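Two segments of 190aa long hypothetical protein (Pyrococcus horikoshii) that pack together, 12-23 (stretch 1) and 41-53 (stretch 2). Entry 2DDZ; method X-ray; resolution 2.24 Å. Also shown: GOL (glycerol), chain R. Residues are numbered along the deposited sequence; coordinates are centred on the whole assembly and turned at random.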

# COMPACT_ATOMS: atom_id res chain seq x y z
N ARG E 12 -11.09 35.56 -14.00
CA ARG E 12 -12.24 35.72 -13.10
C ARG E 12 -11.95 35.28 -11.67
O ARG E 12 -10.83 34.93 -11.32
CB ARG E 12 -13.42 34.90 -13.63
CG ARG E 12 -12.96 33.56 -14.16
CD ARG E 12 -14.04 32.52 -14.22
NE ARG E 12 -13.50 31.26 -14.71
CZ ARG E 12 -14.07 30.08 -14.51
NH1 ARG E 12 -15.21 30.00 -13.83
NH2 ARG E 12 -13.50 28.98 -14.99
N ARG E 13 -13.00 35.31 -10.86
CA ARG E 13 -12.91 34.88 -9.47
C ARG E 13 -13.75 33.63 -9.32
O ARG E 13 -14.77 33.46 -9.99
CB ARG E 13 -13.47 35.93 -8.52
CG ARG E 13 -12.68 37.20 -8.48
CD ARG E 13 -12.83 37.89 -7.14
NE ARG E 13 -12.09 39.15 -7.09
CZ ARG E 13 -10.81 39.30 -7.45
NH1 ARG E 13 -10.24 40.48 -7.37
NH2 ARG E 13 -10.12 38.26 -7.90
N ILE E 14 -13.30 32.74 -8.45
CA ILE E 14 -14.01 31.51 -8.17
C ILE E 14 -14.09 31.42 -6.66
O ILE E 14 -13.07 31.58 -5.99
CB ILE E 14 -13.24 30.28 -8.70
CG1 ILE E 14 -13.05 30.39 -10.21
CG2 ILE E 14 -14.01 29.03 -8.37
CD1 ILE E 14 -14.37 30.51 -10.95
N ASP E 15 -15.28 31.19 -6.12
CA ASP E 15 -15.44 31.10 -4.67
C ASP E 15 -15.23 29.69 -4.12
O ASP E 15 -15.63 28.69 -4.73
CB ASP E 15 -16.82 31.62 -4.24
CG ASP E 15 -17.09 33.06 -4.70
OD1 ASP E 15 -16.18 33.91 -4.56
OD2 ASP E 15 -18.20 33.34 -5.19
N TYR E 16 -14.59 29.61 -2.97
CA TYR E 16 -14.31 28.33 -2.32
C TYR E 16 -15.36 28.03 -1.25
O TYR E 16 -15.41 28.72 -0.23
CB TYR E 16 -12.92 28.36 -1.69
CG TYR E 16 -12.52 27.07 -1.01
CD1 TYR E 16 -12.32 25.90 -1.75
CD2 TYR E 16 -12.36 27.01 0.37
CE1 TYR E 16 -11.96 24.71 -1.13
CE2 TYR E 16 -12.00 25.82 1.01
CZ TYR E 16 -11.81 24.68 0.25
OH TYR E 16 -11.47 23.50 0.86
N ASP E 17 -16.19 27.02 -1.47
CA ASP E 17 -17.19 26.66 -0.48
C ASP E 17 -16.82 25.29 0.10
O ASP E 17 -17.64 24.62 0.76
CB ASP E 17 -18.59 26.64 -1.11
CG ASP E 17 -18.77 25.52 -2.12
OD1 ASP E 17 -17.82 25.21 -2.86
OD2 ASP E 17 -19.89 24.97 -2.18
N GLY E 18 -15.57 24.89 -0.14
CA GLY E 18 -15.04 23.63 0.34
C GLY E 18 -15.13 22.46 -0.64
O GLY E 18 -14.33 21.52 -0.54
N SER E 19 -16.07 22.51 -1.58
CA SER E 19 -16.25 21.41 -2.52
C SER E 19 -15.12 21.20 -3.52
O SER E 19 -15.08 20.20 -4.23
CB SER E 19 -17.59 21.55 -3.27
OG SER E 19 -17.59 22.67 -4.14
N ALA E 20 -14.18 22.14 -3.58
CA ALA E 20 -13.06 21.99 -4.50
C ALA E 20 -12.05 20.99 -3.95
O ALA E 20 -11.12 20.58 -4.64
CB ALA E 20 -12.39 23.34 -4.74
N ILE E 21 -12.24 20.59 -2.69
CA ILE E 21 -11.36 19.62 -2.03
C ILE E 21 -11.60 18.21 -2.55
O ILE E 21 -10.76 17.33 -2.37
CB ILE E 21 -11.59 19.61 -0.50
CG1 ILE E 21 -10.36 19.02 0.19
CG2 ILE E 21 -12.85 18.80 -0.16
CD1 ILE E 21 -9.12 19.89 0.04
N ARG E 22 -12.75 18.00 -3.20
CA ARG E 22 -13.09 16.67 -3.76
C ARG E 22 -12.15 16.18 -4.86
O ARG E 22 -11.53 16.96 -5.58
CB ARG E 22 -14.53 16.62 -4.31
CG ARG E 22 -15.59 16.94 -3.23
CD ARG E 22 -16.90 16.37 -3.60
NE ARG E 22 -18.03 16.83 -2.84
CZ ARG E 22 -19.22 16.25 -2.98
NH1 ARG E 22 -20.21 16.67 -2.24
NH2 ARG E 22 -19.40 15.27 -3.87
N SER E 23 -12.12 14.86 -5.03
CA SER E 23 -11.26 14.25 -6.03
C SER E 23 -11.70 14.56 -7.44
O SER E 23 -12.90 14.65 -7.73
CB SER E 23 -11.18 12.72 -5.84
OG SER E 23 -12.43 12.08 -6.04
N ARG E 41 -8.73 33.12 -6.99
CA ARG E 41 -9.07 34.10 -5.98
C ARG E 41 -10.58 34.22 -5.87
O ARG E 41 -11.31 34.05 -6.86
CB ARG E 41 -8.43 35.45 -6.32
CG ARG E 41 -8.56 36.52 -5.25
CD ARG E 41 -7.90 37.82 -5.71
NE ARG E 41 -8.07 38.93 -4.77
CZ ARG E 41 -7.63 40.17 -4.98
NH1 ARG E 41 -7.00 40.48 -6.10
NH2 ARG E 41 -7.82 41.11 -4.06
N GLY E 42 -11.06 34.50 -4.66
CA GLY E 42 -12.49 34.63 -4.47
C GLY E 42 -12.87 34.59 -3.00
O GLY E 42 -12.00 34.70 -2.13
N LYS E 43 -14.16 34.43 -2.74
CA LYS E 43 -14.68 34.36 -1.38
C LYS E 43 -14.46 32.98 -0.78
O LYS E 43 -14.25 31.99 -1.49
CB LYS E 43 -16.18 34.66 -1.37
CG LYS E 43 -16.56 36.02 -1.89
CD LYS E 43 -18.08 36.19 -1.91
CE LYS E 43 -18.46 37.53 -2.51
NZ LYS E 43 -17.94 37.67 -3.91
N CYS E 44 -14.53 32.93 0.55
CA CYS E 44 -14.36 31.67 1.26
C CYS E 44 -15.51 31.49 2.25
O CYS E 44 -15.59 32.20 3.25
CB CYS E 44 -13.04 31.66 2.02
SG CYS E 44 -12.79 30.17 3.02
N ASN E 45 -16.41 30.57 1.95
CA ASN E 45 -17.52 30.28 2.84
C ASN E 45 -17.75 28.78 2.76
O ASN E 45 -18.51 28.28 1.92
CB ASN E 45 -18.76 31.06 2.42
CG ASN E 45 -19.91 30.88 3.39
OD1 ASN E 45 -19.70 30.62 4.58
ND2 ASN E 45 -21.13 31.03 2.89
N VAL E 46 -17.07 28.05 3.64
CA VAL E 46 -17.13 26.60 3.66
C VAL E 46 -18.40 26.01 4.23
O VAL E 46 -18.72 26.24 5.39
CB VAL E 46 -15.94 25.99 4.45
CG1 VAL E 46 -15.96 24.47 4.32
CG2 VAL E 46 -14.63 26.55 3.93
N LYS E 47 -19.10 25.24 3.41
CA LYS E 47 -20.31 24.57 3.83
C LYS E 47 -19.94 23.47 4.83
O LYS E 47 -18.98 22.73 4.63
CB LYS E 47 -21.02 23.94 2.63
CG LYS E 47 -21.58 24.94 1.63
CD LYS E 47 -22.27 24.21 0.48
CE LYS E 47 -22.95 25.16 -0.48
NZ LYS E 47 -22.01 26.14 -1.10
N VAL E 48 -20.72 23.37 5.91
CA VAL E 48 -20.48 22.38 6.94
C VAL E 48 -20.38 20.95 6.38
O VAL E 48 -19.66 20.12 6.93
CB VAL E 48 -21.58 22.46 8.01
CG1 VAL E 48 -21.54 21.24 8.92
CG2 VAL E 48 -21.38 23.71 8.84
N GLU E 49 -21.10 20.68 5.30
CA GLU E 49 -21.08 19.35 4.69
C GLU E 49 -19.82 19.16 3.87
O GLU E 49 -19.54 18.05 3.39
CB GLU E 49 -22.31 19.15 3.80
CG GLU E 49 -22.55 20.28 2.81
CD GLU E 49 -23.51 21.33 3.34
OE1 GLU E 49 -23.53 21.58 4.56
OE2 GLU E 49 -24.25 21.92 2.52
N GLU E 50 -19.07 20.23 3.68
CA GLU E 50 -17.83 20.16 2.92
C GLU E 50 -16.61 20.31 3.82
O GLU E 50 -15.48 20.17 3.37
CB GLU E 50 -17.81 21.25 1.84
CG GLU E 50 -18.91 21.15 0.79
CD GLU E 50 -18.76 19.95 -0.13
OE1 GLU E 50 -17.62 19.45 -0.29
OE2 GLU E 50 -19.77 19.51 -0.71
N MET E 51 -16.84 20.59 5.11
CA MET E 51 -15.74 20.76 6.05
C MET E 51 -14.98 19.44 6.25
O MET E 51 -15.58 18.39 6.47
CB MET E 51 -16.26 21.26 7.41
CG MET E 51 -16.67 22.72 7.43
SD MET E 51 -17.02 23.31 9.06
CE MET E 51 -15.51 23.84 9.43
N VAL E 52 -13.65 19.51 6.17
CA VAL E 52 -12.82 18.31 6.31
C VAL E 52 -12.24 18.14 7.71
O VAL E 52 -12.12 17.03 8.21
CB VAL E 52 -11.68 18.31 5.27
CG1 VAL E 52 -10.67 17.21 5.58
CG2 VAL E 52 -12.26 18.10 3.85
N ASP E 53 -11.85 19.25 8.34
CA ASP E 53 -11.29 19.19 9.69
C ASP E 53 -12.40 18.85 10.69
O ASP E 53 -13.24 19.69 11.00
CB ASP E 53 -10.64 20.53 10.06
CG ASP E 53 -9.74 20.43 11.28
OD1 ASP E 53 -9.93 19.52 12.12
OD2 ASP E 53 -8.83 21.28 11.42
C1 GOL R . -10.95 23.51 4.91
O1 GOL R . -11.28 23.78 3.55
C2 GOL R . -12.16 22.93 5.66
O2 GOL R . -12.57 21.72 5.02
C3 GOL R . -11.75 22.66 7.12
O3 GOL R . -12.84 22.11 7.87
O HOH W 1 -15.72 36.86 -5.43
O HOH W 2 -13.13 21.65 2.40

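This is a mainly polar contact in which two extended backbones run side by side, joined by a ladder of backbone hydrogen bonds and closed off by salt bridges and a small apolar patch. Residues 14-17 lie along 41-46 in the same direction: D15 is nearest G42, Y16 nearest C44 and D17 nearest V46. Y16 and C44 form a single beta bridge.

Four backbone hydrogen bonds hold this register. I14 N donates to R41 O (2.9 Å). Y16 then bonds on both sides of C44: its N donates to K43 O (2.8 Å), and its O accepts from N45 N (3.0 Å). K47 N donates to D17 O (3.1 Å). The side chain of D15 joins the ladder, because its OD1 accepts from K43 N at 2.8 Å. Water 1 also links D15 OD1 (3.1 Å) to K43 NZ (2.8 Å).

G42 sits where there is no room for a side chain. A CB there would fall 2.1 Å from I14 O. Its backbone angles alone also call for glycine. G18 is similar: a CB would clash with E50 CB and V46 CG1, at 2.9 and 3.0 Å.

Two salt bridges pair opposite charges. D17 OD2 meets K47 NZ at 2.7 Å. The other carboxylate oxygen, D17 OD1, accepts from S19 OG at 2.9 Å, so the aspartate ties the turn to the second stretch. R22 NH1 donates to E50 OE2 at 3.3 Å, a longer contact made at the edge of the guanidinium. The CB of E50 packs against the backbone at D17 and G18.

R13 and R41 meet differently. Each guanidinium has an atom of the other over one face, and R13 NH1 lies 3.5 Å from R41 NH1. Both atoms are donors and carry like charge, so no hydrogen bond joins them. R41 NE and NH2 are satisfied elsewhere in the structure.

The apolar contacts are few. Y16 CD2 lies 4.1 Å from C44 SG, at the ring edge, and Y16 CE2 lies 4.0 Å from V46 CG2. Farther along, I21 CG2 touches V52 CG2 at 4.1 Å.

A glycerol, probably from the crystallisation liquor, bridges the stretches. Y16 OH donates to its O1 (2.7 Å), while V52 N donates to its O2 (2.7 Å) and D53 N to its O3 (3.1 Å). Water 2 adds another link, donating to G18 O (3.2 Å) and E50 O (2.9 Å).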